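Local coordinates for protein pectinesterase A (Erwinia chrysanthemi, PDB 2NTP) that hydrolyses the methyl esters of pectin's galacturonosyl units, releasing methanol in the first step of plant-tissue maceration and soft rot, at residues G31-N41 against R52-S61; L156-D167 against I177-C188. One frame throughout, in Å; residues are numbered along the deposited sequence.

Interaction 1: residues G31-N41 against R52-S61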
loop_
_atom_site.group_PDB
_atom_site.type_symbol
_atom_site.label_atom_id
_atom_site.label_comp_id
_atom_site.label_asym_id
_atom_site.label_seq_id
_atom_site.Cartn_x
_atom_site.Cartn_y
_atom_site.Cartn_z
ATOM N N GLY A 31 13.311 -5.328 -23.699
ATOM C CA GLY A 31 12.629 -6.611 -23.860
ATOM C C GLY A 31 12.021 -7.145 -22.575
ATOM O O GLY A 31 11.706 -6.380 -21.656
ATOM N N SER A 32 11.862 -8.465 -22.512
ATOM C CA SER A 32 11.104 -9.095 -21.428
ATOM C C SER A 32 11.727 -10.366 -20.849
ATOM O O SER A 32 11.061 -11.109 -20.114
ATOM C CB SER A 32 9.676 -9.373 -21.891
ATOM O OG SER A 32 9.670 -10.136 -23.089
ATOM N N THR A 33 12.993 -10.615 -21.180
ATOM C CA THR A 33 13.794 -11.631 -20.501
ATOM C C THR A 33 13.983 -11.208 -19.043
ATOM O O THR A 33 14.023 -10.007 -18.756
ATOM C CB THR A 33 15.176 -11.825 -21.178
ATOM O OG1 THR A 33 15.780 -10.547 -21.421
ATOM C CG2 THR A 33 15.026 -12.566 -22.499
ATOM N N PRO A 34 14.080 -12.181 -18.114
ATOM C CA PRO A 34 14.270 -11.808 -16.707
ATOM C C PRO A 34 15.540 -10.985 -16.476
ATOM O O PRO A 34 16.592 -11.284 -17.049
ATOM C CB PRO A 34 14.358 -13.158 -15.982
ATOM C CG PRO A 34 14.649 -14.160 -17.041
ATOM C CD PRO A 34 14.019 -13.644 -18.291
ATOM N N PHE A 35 15.418 -9.936 -15.667
ATOM C CA PHE A 35 16.565 -9.121 -15.275
ATOM C C PHE A 35 16.545 -8.963 -13.763
ATOM O O PHE A 35 15.587 -8.418 -13.206
ATOM C CB PHE A 35 16.520 -7.756 -15.967
ATOM C CG PHE A 35 17.828 -7.011 -15.932
ATOM C CD1 PHE A 35 18.821 -7.282 -16.873
ATOM C CD2 PHE A 35 18.071 -6.039 -14.964
ATOM C CE1 PHE A 35 20.034 -6.600 -16.852
ATOM C CE2 PHE A 35 19.288 -5.350 -14.935
ATOM C CZ PHE A 35 20.269 -5.635 -15.881
ATOM N N VAL A 36 17.596 -9.453 -13.113
ATOM C CA VAL A 36 17.657 -9.540 -11.654
ATOM C C VAL A 36 18.781 -8.664 -11.108
ATOM O O VAL A 36 19.944 -8.804 -11.504
ATOM C CB VAL A 36 17.850 -11.001 -11.180
ATOM C CG1 VAL A 36 17.674 -11.120 -9.670
ATOM C CG2 VAL A 36 16.885 -11.934 -11.919
ATOM N N ILE A 37 18.421 -7.765 -10.193
ATOM C CA ILE A 37 19.370 -6.819 -9.613
ATOM C C ILE A 37 19.533 -7.054 -8.113
ATOM O O ILE A 37 18.551 -7.052 -7.361
ATOM C CB ILE A 37 18.933 -5.354 -9.874
ATOM C CG1 ILE A 37 18.762 -5.113 -11.376
ATOM C CG2 ILE A 37 19.943 -4.367 -9.263
ATOM C CD1 ILE A 37 18.017 -3.829 -11.736
ATOM N N LEU A 38 20.775 -7.271 -7.686
ATOM C CA LEU A 38 21.085 -7.362 -6.267
ATOM C C LEU A 38 21.393 -5.964 -5.761
ATOM O O LEU A 38 22.182 -5.234 -6.369
ATOM C CB LEU A 38 22.268 -8.303 -6.001
ATOM C CG LEU A 38 22.760 -8.445 -4.551
ATOM C CD1 LEU A 38 21.730 -9.124 -3.643
ATOM C CD2 LEU A 38 24.093 -9.200 -4.504
ATOM N N ILE A 39 20.746 -5.589 -4.664
ATOM C CA ILE A 39 20.986 -4.297 -4.030
ATOM C C ILE A 39 21.622 -4.521 -2.657
ATOM O O ILE A 39 20.966 -4.993 -1.730
ATOM C CB ILE A 39 19.671 -3.476 -3.900
ATOM C CG1 ILE A 39 19.006 -3.295 -5.270
ATOM C CG2 ILE A 39 19.943 -2.124 -3.248
ATOM C CD1 ILE A 39 17.544 -2.828 -5.206
ATOM N N LYS A 40 22.909 -4.193 -2.532
ATOM C CA LYS A 40 23.613 -4.337 -1.253
ATOM C C LYS A 40 23.116 -3.318 -0.228
ATOM O O LYS A 40 22.576 -2.271 -0.607
ATOM C CB LYS A 40 25.132 -4.207 -1.447
ATOM C CG LYS A 40 25.756 -5.304 -2.300
ATOM C CD LYS A 40 25.927 -6.600 -1.509
ATOM C CE LYS A 40 26.909 -7.548 -2.185
ATOM N NZ LYS A 40 28.319 -7.075 -2.054
ATOM N N ASN A 41 23.296 -3.636 1.056
ATOM C CA ASN A 41 22.855 -2.786 2.166
ATOM C C ASN A 41 23.242 -1.323 1.994
ATOM O O ASN A 41 24.363 -1.005 1.578
ATOM C CB ASN A 41 23.387 -3.307 3.508
ATOM C CG ASN A 41 22.670 -4.562 3.982
ATOM O OD1 ASN A 41 21.504 -4.787 3.663
ATOM N ND2 ASN A 41 23.369 -5.381 4.758
ATOM N N ARG A 52 9.795 -1.757 -17.396
ATOM C CA ARG A 52 10.281 -2.969 -18.035
ATOM C C ARG A 52 9.668 -4.202 -17.387
ATOM O O ARG A 52 9.737 -4.382 -16.168
ATOM C CB ARG A 52 11.801 -3.055 -17.970
ATOM C CG ARG A 52 12.379 -4.104 -18.914
ATOM C CD ARG A 52 13.806 -4.419 -18.555
ATOM N NE ARG A 52 14.409 -5.385 -19.470
ATOM C CZ ARG A 52 14.261 -6.706 -19.382
ATOM N NH1 ARG A 52 13.505 -7.243 -18.429
ATOM N NH2 ARG A 52 14.868 -7.496 -20.258
ATOM N N ASN A 53 9.079 -5.048 -18.227
ATOM C CA ASN A 53 8.516 -6.321 -17.788
ATOM C C ASN A 53 9.596 -7.277 -17.295
ATOM O O ASN A 53 10.728 -7.247 -17.784
ATOM C CB ASN A 53 7.739 -6.982 -18.932
ATOM C CG ASN A 53 6.485 -6.211 -19.325
ATOM O OD1 ASN A 53 5.881 -5.504 -18.514
ATOM N ND2 ASN A 53 6.076 -6.360 -20.579
ATOM N N ASN A 54 9.235 -8.126 -16.328
ATOM C CA ASN A 54 10.114 -9.198 -15.850
ATOM C C ASN A 54 11.386 -8.675 -15.169
ATOM O O ASN A 54 12.467 -9.262 -15.295
ATOM C CB ASN A 54 10.453 -10.146 -17.018
ATOM C CG ASN A 54 10.618 -11.599 -16.590
ATOM O OD1 ASN A 54 10.578 -11.940 -15.405
ATOM N ND2 ASN A 54 10.809 -12.469 -17.576
ATOM N N LEU A 55 11.247 -7.551 -14.464
ATOM C CA LEU A 55 12.342 -6.977 -13.680
ATOM C C LEU A 55 12.198 -7.390 -12.226
ATOM O O LEU A 55 11.079 -7.425 -11.698
ATOM C CB LEU A 55 12.364 -5.449 -13.791
ATOM C CG LEU A 55 13.395 -4.743 -12.897
ATOM C CD1 LEU A 55 14.820 -4.968 -13.408
ATOM C CD2 LEU A 55 13.086 -3.270 -12.763
ATOM N N HIS A 56 13.329 -7.700 -11.595
ATOM C CA HIS A 56 13.358 -8.262 -10.239
ATOM C C HIS A 56 14.469 -7.645 -9.397
ATOM O O HIS A 56 15.636 -7.629 -9.800
ATOM C CB HIS A 56 13.495 -9.784 -10.304
ATOM C CG HIS A 56 12.528 -10.421 -11.251
ATOM N ND1 HIS A 56 11.249 -10.777 -10.880
ATOM C CD2 HIS A 56 12.632 -10.711 -12.569
ATOM C CE1 HIS A 56 10.618 -11.285 -11.920
ATOM N NE2 HIS A 56 11.429 -11.242 -12.962
ATOM N N LEU A 57 14.083 -7.120 -8.237
ATOM C CA LEU A 57 15.022 -6.522 -7.293
ATOM C C LEU A 57 15.144 -7.420 -6.076
ATOM O O LEU A 57 14.137 -7.905 -5.565
ATOM C CB LEU A 57 14.560 -5.121 -6.868
ATOM C CG LEU A 57 14.228 -4.093 -7.958
ATOM C CD1 LEU A 57 13.755 -2.780 -7.344
ATOM C CD2 LEU A 57 15.439 -3.848 -8.873
ATOM N N LYS A 58 16.379 -7.650 -5.635
ATOM C CA LYS A 58 16.655 -8.418 -4.426
ATOM C C LYS A 58 17.627 -7.646 -3.544
ATOM O O LYS A 58 18.775 -7.427 -3.931
ATOM C CB LYS A 58 17.235 -9.799 -4.772
ATOM C CG LYS A 58 17.395 -10.721 -3.570
ATOM C CD LYS A 58 17.933 -12.088 -3.976
ATOM C CE LYS A 58 18.158 -12.979 -2.761
ATOM N NZ LYS A 58 18.518 -14.379 -3.155
ATOM N N GLY A 59 17.160 -7.231 -2.369
ATOM C CA GLY A 59 18.002 -6.537 -1.408
ATOM C C GLY A 59 18.813 -7.519 -0.587
ATOM O O GLY A 59 18.427 -8.682 -0.436
ATOM N N GLU A 60 19.946 -7.046 -0.069
ATOM C CA GLU A 60 20.818 -7.852 0.790
ATOM C C GLU A 60 20.103 -8.291 2.072
ATOM O O GLU A 60 20.300 -9.412 2.549
ATOM C CB GLU A 60 22.105 -7.081 1.114
ATOM C CG GLU A 60 23.074 -7.826 2.041
ATOM C CD GLU A 60 24.429 -7.145 2.187
ATOM O OE1 GLU A 60 24.656 -6.079 1.568
ATOM O OE2 GLU A 60 25.275 -7.693 2.931
ATOM N N SER A 61 19.279 -7.400 2.617
ATOM C CA SER A 61 18.484 -7.667 3.816
ATOM C C SER A 61 17.342 -6.659 3.846
ATOM O O SER A 61 17.506 -5.523 3.394
ATOM C CB SER A 61 19.333 -7.525 5.082
ATOM O OG SER A 61 19.727 -6.174 5.295
HETATM O O HOH W 1 9.397 -4.876 -21.173
HETATM O O HOH W 2 16.039 -7.932 -22.784
#
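Arg52 reaches across to Thr33 on an extended chain and turns its guanidinium end-on, so that NH1 (2.8 Å) and NH2 both donate to the carbonyl oxygen Thr33 O. Gly31 O lies over the centre of one guanidinium face and Phe35 CB over the opposite one, while Arg52 NE is held by Pro29 O. At Asn53 the backbone N is tied to Gly31 O through a water. The Asn54 amide gives ND2 to Ser32 O at 2.9 Å in its own plane, and its OD1 takes a straight bond from His56 NE2 (171°), which fixes the imidazole's rotation; Ser99 OG holds ND1. From Leu55 to Gly59 the strand pairs in parallel register with 35-39, two adjacent rungs of the right-handed parallel beta-helix of pectinesterases. Inside, Leu55 CD1 meets the Phe35 ring at its edge (CD2, 3.8 Å) and also touches Ile37 CD1, which Leu57 CD2 approaches at 3.9 Å; helix 21-26 covers this face. Glu60, extended with CG anti to N (chi1 179°), lays its carboxylate against the Asn41 amide, planes 3° apart, and OE1 accepts from Asn41 N at 2.8 Å. Ser61 OG donates to Asn41 OD1 at 2.8 Å.

Interaction 2: residues L156-D167 against I177-C188; sequences LYVSGGRSFFSD and IFGDGTALFNNC. With ADA (alpha-D-galactopyranuronic acid), chain C.
Tyr157 and Phe178 form an offset stack beside the bound glycan, with centroids 4.3 Å apart and planes at 22°. They sit where two consecutive coils of the right-handed parallel beta-helix border the substrate cleft, Tyr157 being part of the glycan pocket. Phe178 CE2 lies over the centre of the tyrosine ring, and CZ comes within 3.3 Å of Tyr157 CG. The phenylalanine reaches this place because its CG stands between N and the carbonyl carbon (chi1 73°), which folds the ring back across Tyr157. Tyr157 OH lies 3.8 Å from ADA O3, near the galacturonate but beyond hydrogen-bonding distance, while Phe178 also packs on Asp154, the proton donor, and lies near the substrate-binding Trp245.

Behind the stack, Phe178 N and O bond to Leu156 O and Val158 N. Val158 O then takes Gly181 N from above its carbonyl plane, where the loop of 156-167 is one residue longer than that of 177-188 and the register shifts by one. Gly179 passes close to Val158 O. Ser159 OG joins the two loops by donating to the syn lone pair of Asp180 OD1 (2.6 Å), and a weak bond runs from Gly160 N to OD2.

Farther along, strands 162-166 and 182-186 pair in parallel. In the interior, the rings of Phe165 and Phe185 lie nearly parallel but slid so that they barely overlap; Leu156 CD2 meets the edge of Phe185 (CE2, 3.6 Å). On the other face Phe164 runs alongside Leu184, under helix 330-334. Cys188 SG, in disulfide with Cys168, rests near Phe165 O. At the far end Asn187 ND2 donates to Asp167 OD1 at 2.8 Å, coming from above the carboxylate plane, with the amide and carboxylate planes 83° apart.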
loop_
_atom_site.group_PDB
_atom_site.type_symbol
_atom_site.label_atom_id
_atom_site.label_comp_id
_atom_site.label_asym_id
_atom_site.label_seq_id
_atom_site.Cartn_x
_atom_site.Cartn_y
_atom_site.Cartn_z
ATOM N N LEU A 156 0.575 2.391 0.721
ATOM C CA LEU A 156 0.518 1.425 -0.380
ATOM C C LEU A 156 -0.705 1.643 -1.267
ATOM O O LEU A 156 -1.845 1.503 -0.811
ATOM C CB LEU A 156 0.524 -0.007 0.155
ATOM C CG LEU A 156 0.362 -1.109 -0.902
ATOM C CD1 LEU A 156 1.468 -1.043 -1.972
ATOM C CD2 LEU A 156 0.328 -2.489 -0.235
ATOM N N TYR A 157 -0.440 1.960 -2.532
ATOM C CA TYR A 157 -1.469 2.252 -3.528
ATOM C C TYR A 157 -1.473 1.074 -4.498
ATOM O O TYR A 157 -0.557 0.931 -5.301
ATOM C CB TYR A 157 -1.099 3.550 -4.266
ATOM C CG TYR A 157 -2.177 4.200 -5.132
ATOM C CD1 TYR A 157 -3.381 3.553 -5.429
ATOM C CD2 TYR A 157 -1.972 5.475 -5.668
ATOM C CE1 TYR A 157 -4.354 4.166 -6.236
ATOM C CE2 TYR A 157 -2.931 6.089 -6.475
ATOM C CZ TYR A 157 -4.116 5.436 -6.748
ATOM O OH TYR A 157 -5.058 6.053 -7.545
ATOM N N VAL A 158 -2.480 0.212 -4.394
ATOM C CA VAL A 158 -2.587 -0.953 -5.270
ATOM C C VAL A 158 -3.742 -0.793 -6.263
ATOM O O VAL A 158 -4.909 -0.872 -5.887
ATOM C CB VAL A 158 -2.706 -2.287 -4.468
ATOM C CG1 VAL A 158 -1.331 -2.740 -3.971
ATOM C CG2 VAL A 158 -3.676 -2.146 -3.296
ATOM N N SER A 159 -3.394 -0.552 -7.526
ATOM C CA SER A 159 -4.382 -0.392 -8.594
ATOM C C SER A 159 -4.218 -1.486 -9.655
ATOM O O SER A 159 -3.280 -2.270 -9.596
ATOM C CB SER A 159 -4.239 0.999 -9.223
ATOM O OG SER A 159 -5.304 1.286 -10.114
ATOM N N GLY A 160 -5.149 -1.544 -10.600
ATOM C CA GLY A 160 -5.056 -2.458 -11.740
ATOM C C GLY A 160 -5.189 -3.936 -11.427
ATOM O O GLY A 160 -6.238 -4.393 -10.980
ATOM N N GLY A 161 -4.115 -4.683 -11.679
ATOM C CA GLY A 161 -4.163 -6.139 -11.658
ATOM C C GLY A 161 -3.886 -6.770 -10.308
ATOM O O GLY A 161 -4.312 -6.256 -9.268
ATOM N N ARG A 162 -3.158 -7.883 -10.334
ATOM C CA ARG A 162 -2.911 -8.686 -9.140
ATOM C C ARG A 162 -1.543 -8.412 -8.543
ATOM O O ARG A 162 -0.543 -8.333 -9.251
ATOM C CB ARG A 162 -3.039 -10.180 -9.454
ATOM C CG ARG A 162 -4.269 -10.528 -10.266
ATOM C CD ARG A 162 -3.877 -10.854 -11.704
ATOM N NE ARG A 162 -3.881 -12.288 -11.892
ATOM C CZ ARG A 162 -3.449 -12.936 -12.971
ATOM N NH1 ARG A 162 -2.924 -12.297 -14.015
ATOM N NH2 ARG A 162 -3.540 -14.251 -12.984
ATOM N N SER A 163 -1.514 -8.260 -7.225
ATOM C CA SER A 163 -0.261 -8.143 -6.494
ATOM C C SER A 163 -0.306 -9.089 -5.304
ATOM O O SER A 163 -1.377 -9.373 -4.770
ATOM C CB SER A 163 -0.050 -6.711 -6.015
ATOM O OG SER A 163 -1.176 -6.290 -5.277
ATOM N N PHE A 164 0.861 -9.571 -4.898
ATOM C CA PHE A 164 0.950 -10.496 -3.769
ATOM C C PHE A 164 2.060 -10.034 -2.843
ATOM O O PHE A 164 3.181 -9.772 -3.288
ATOM C CB PHE A 164 1.199 -11.926 -4.271
ATOM C CG PHE A 164 1.338 -12.955 -3.169
ATOM C CD1 PHE A 164 0.355 -13.103 -2.194
ATOM C CD2 PHE A 164 2.447 -13.794 -3.131
ATOM C CE1 PHE A 164 0.484 -14.061 -1.179
ATOM C CE2 PHE A 164 2.585 -14.762 -2.127
ATOM C CZ PHE A 164 1.603 -14.892 -1.150
ATOM N N PHE A 165 1.720 -9.900 -1.563
ATOM C CA PHE A 165 2.642 -9.453 -0.527
ATOM C C PHE A 165 2.775 -10.558 0.502
ATOM O O PHE A 165 1.780 -11.019 1.060
ATOM C CB PHE A 165 2.122 -8.172 0.128
ATOM C CG PHE A 165 2.005 -7.016 -0.826
ATOM C CD1 PHE A 165 0.894 -6.897 -1.665
ATOM C CD2 PHE A 165 3.002 -6.047 -0.885
ATOM C CE1 PHE A 165 0.787 -5.836 -2.556
ATOM C CE2 PHE A 165 2.901 -4.974 -1.768
ATOM C CZ PHE A 165 1.794 -4.872 -2.609
ATOM N N SER A 166 4.010 -10.979 0.741
ATOM C CA SER A 166 4.278 -12.151 1.567
ATOM C C SER A 166 5.394 -11.851 2.556
ATOM O O SER A 166 6.418 -11.279 2.176
ATOM C CB SER A 166 4.671 -13.321 0.661
ATOM O OG SER A 166 5.119 -14.444 1.402
ATOM N N ASP A 167 5.195 -12.241 3.818
ATOM C CA ASP A 167 6.196 -12.053 4.878
ATOM C C ASP A 167 6.617 -10.590 4.944
ATOM O O ASP A 167 7.808 -10.262 4.993
ATOM C CB ASP A 167 7.419 -12.967 4.668
ATOM C CG ASP A 167 7.045 -14.435 4.503
ATOM O OD1 ASP A 167 5.952 -14.855 4.946
ATOM O OD2 ASP A 167 7.861 -15.180 3.921
ATOM N N ILE A 177 -3.375 1.058 2.983
ATOM C CA ILE A 177 -3.480 0.156 1.838
ATOM C C ILE A 177 -4.754 0.572 1.135
ATOM O O ILE A 177 -5.834 0.451 1.701
ATOM C CB ILE A 177 -3.588 -1.333 2.239
ATOM C CG1 ILE A 177 -2.376 -1.762 3.076
ATOM C CG2 ILE A 177 -3.722 -2.208 0.983
ATOM C CD1 ILE A 177 -2.552 -3.116 3.783
ATOM N N PHE A 178 -4.634 1.079 -0.086
ATOM C CA PHE A 178 -5.813 1.607 -0.784
ATOM C C PHE A 178 -5.733 1.375 -2.285
ATOM O O PHE A 178 -4.646 1.180 -2.838
ATOM C CB PHE A 178 -6.018 3.103 -0.467
ATOM C CG PHE A 178 -5.021 4.022 -1.132
ATOM C CD1 PHE A 178 -3.686 4.033 -0.731
ATOM C CD2 PHE A 178 -5.422 4.888 -2.150
ATOM C CE1 PHE A 178 -2.761 4.872 -1.347
ATOM C CE2 PHE A 178 -4.506 5.750 -2.762
ATOM C CZ PHE A 178 -3.176 5.743 -2.358
ATOM N N GLY A 179 -6.892 1.396 -2.939
ATOM C CA GLY A 179 -6.936 1.244 -4.391
ATOM C C GLY A 179 -7.853 0.126 -4.846
ATOM O O GLY A 179 -8.534 -0.508 -4.039
ATOM N N ASP A 180 -7.857 -0.102 -6.158
ATOM C CA ASP A 180 -8.836 -0.961 -6.817
ATOM C C ASP A 180 -8.235 -2.284 -7.281
ATOM O O ASP A 180 -8.908 -3.078 -7.934
ATOM C CB ASP A 180 -9.401 -0.225 -8.029
ATOM C CG ASP A 180 -8.314 0.165 -9.012
ATOM O OD1 ASP A 180 -7.531 1.092 -8.705
ATOM O OD2 ASP A 180 -8.227 -0.461 -10.084
ATOM N N GLY A 181 -6.970 -2.519 -6.949
ATOM C CA GLY A 181 -6.284 -3.740 -7.377
ATOM C C GLY A 181 -6.760 -4.986 -6.654
ATOM O O GLY A 181 -7.505 -4.912 -5.663
ATOM N N THR A 182 -6.359 -6.139 -7.178
ATOM C CA THR A 182 -6.519 -7.393 -6.465
ATOM C C THR A 182 -5.195 -7.596 -5.738
ATOM O O THR A 182 -4.176 -7.889 -6.362
ATOM C CB THR A 182 -6.797 -8.564 -7.427
ATOM O OG1 THR A 182 -8.029 -8.325 -8.131
ATOM C CG2 THR A 182 -6.901 -9.876 -6.664
ATOM N N ALA A 183 -5.210 -7.398 -4.425
ATOM C CA ALA A 183 -3.986 -7.444 -3.643
ATOM C C ALA A 183 -4.154 -8.419 -2.492
ATOM O O ALA A 183 -5.030 -8.247 -1.637
ATOM C CB ALA A 183 -3.624 -6.047 -3.123
ATOM N N LEU A 184 -3.320 -9.455 -2.499
ATOM C CA LEU A 184 -3.351 -10.507 -1.489
ATOM C C LEU A 184 -2.151 -10.348 -0.565
ATOM O O LEU A 184 -1.018 -10.179 -1.031
ATOM C CB LEU A 184 -3.329 -11.891 -2.160
ATOM C CG LEU A 184 -3.273 -13.141 -1.270
ATOM C CD1 LEU A 184 -4.543 -13.276 -0.411
ATOM C CD2 LEU A 184 -3.074 -14.389 -2.118
ATOM N N PHE A 185 -2.412 -10.405 0.740
ATOM C CA PHE A 185 -1.379 -10.229 1.754
ATOM C C PHE A 185 -1.364 -11.475 2.618
ATOM O O PHE A 185 -2.400 -11.856 3.175
ATOM C CB PHE A 185 -1.677 -8.994 2.620
ATOM C CG PHE A 185 -1.802 -7.717 1.834
ATOM C CD1 PHE A 185 -3.004 -7.373 1.208
ATOM C CD2 PHE A 185 -0.712 -6.861 1.708
ATOM C CE1 PHE A 185 -3.111 -6.199 0.470
ATOM C CE2 PHE A 185 -0.810 -5.685 0.976
ATOM C CZ PHE A 185 -2.007 -5.353 0.352
ATOM N N ASN A 186 -0.207 -12.120 2.717
ATOM C CA ASN A 186 -0.077 -13.299 3.569
ATOM C C ASN A 186 1.102 -13.203 4.524
ATOM O O ASN A 186 2.219 -12.872 4.119
ATOM C CB ASN A 186 0.019 -14.582 2.743
ATOM C CG ASN A 186 0.007 -15.832 3.617
ATOM O OD1 ASN A 186 1.027 -16.500 3.780
ATOM N ND2 ASN A 186 -1.135 -16.118 4.221
ATOM N N ASN A 187 0.842 -13.499 5.796
ATOM C CA ASN A 187 1.873 -13.453 6.836
ATOM C C ASN A 187 2.557 -12.087 6.914
ATOM O O ASN A 187 3.783 -11.992 7.000
ATOM C CB ASN A 187 2.892 -14.590 6.655
ATOM C CG ASN A 187 3.789 -14.768 7.863
ATOM O OD1 ASN A 187 3.344 -14.645 9.006
ATOM N ND2 ASN A 187 5.059 -15.057 7.618
ATOM N N CYS A 188 1.740 -11.037 6.877
ATOM C CA CYS A 188 2.234 -9.669 6.959
ATOM C C CYS A 188 1.917 -9.045 8.312
ATOM O O CYS A 188 0.910 -9.392 8.947
ATOM C CB CYS A 188 1.622 -8.821 5.844
ATOM S SG CYS A 188 2.298 -9.139 4.198
HETATM C C1 ADA C . -7.864 11.459 -6.645
HETATM C C2 ADA C . -8.347 10.421 -7.659
HETATM C C3 ADA C . -7.320 9.297 -7.819
HETATM C C4 ADA C . -5.927 9.861 -8.115
HETATM C C5 ADA C . -5.554 10.889 -7.047
HETATM C C6 ADA C . -4.211 11.515 -7.315
HETATM O O2 ADA C . -9.591 9.888 -7.200
HETATM O O3 ADA C . -7.737 8.376 -8.842
HETATM O O4 ADA C . -5.903 10.513 -9.393
HETATM O O5 ADA C . -6.554 11.918 -6.995
HETATM O O6B ADA C . -3.253 10.784 -7.647
HETATM O O6A ADA C . -4.106 12.752 -7.188
HETATM O O HOH W 3 -7.407 -6.835 -10.432
HETATM O O HOH W 4 -8.411 -2.799 -11.016
HETATM O O HOH W 5 3.382 -16.255 2.331
#

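Overall arrangement
From the N terminus, the chain first forms strand 6-8 and helix 21-26, then runs through 31-41. Interaction 1 closes a short loop when 52-61 returns beside it, one turn of the beta-helix later. Some 95 residues on, 156-167 passes and 177-188 closes interaction 2 in the same way, so the two contacts follow in series and neither nest nor cross. Their centres are 20 Å apart and their nearest atoms about 10 Å, without touching. One parallel sheet links them, with strands 99-101 and 142-145 lying between 55-59 and 162-166. Interaction 1 joins rungs near the N-terminal end, away from the annotated sites; interaction 2 joins central rungs and borders the glycan cleft.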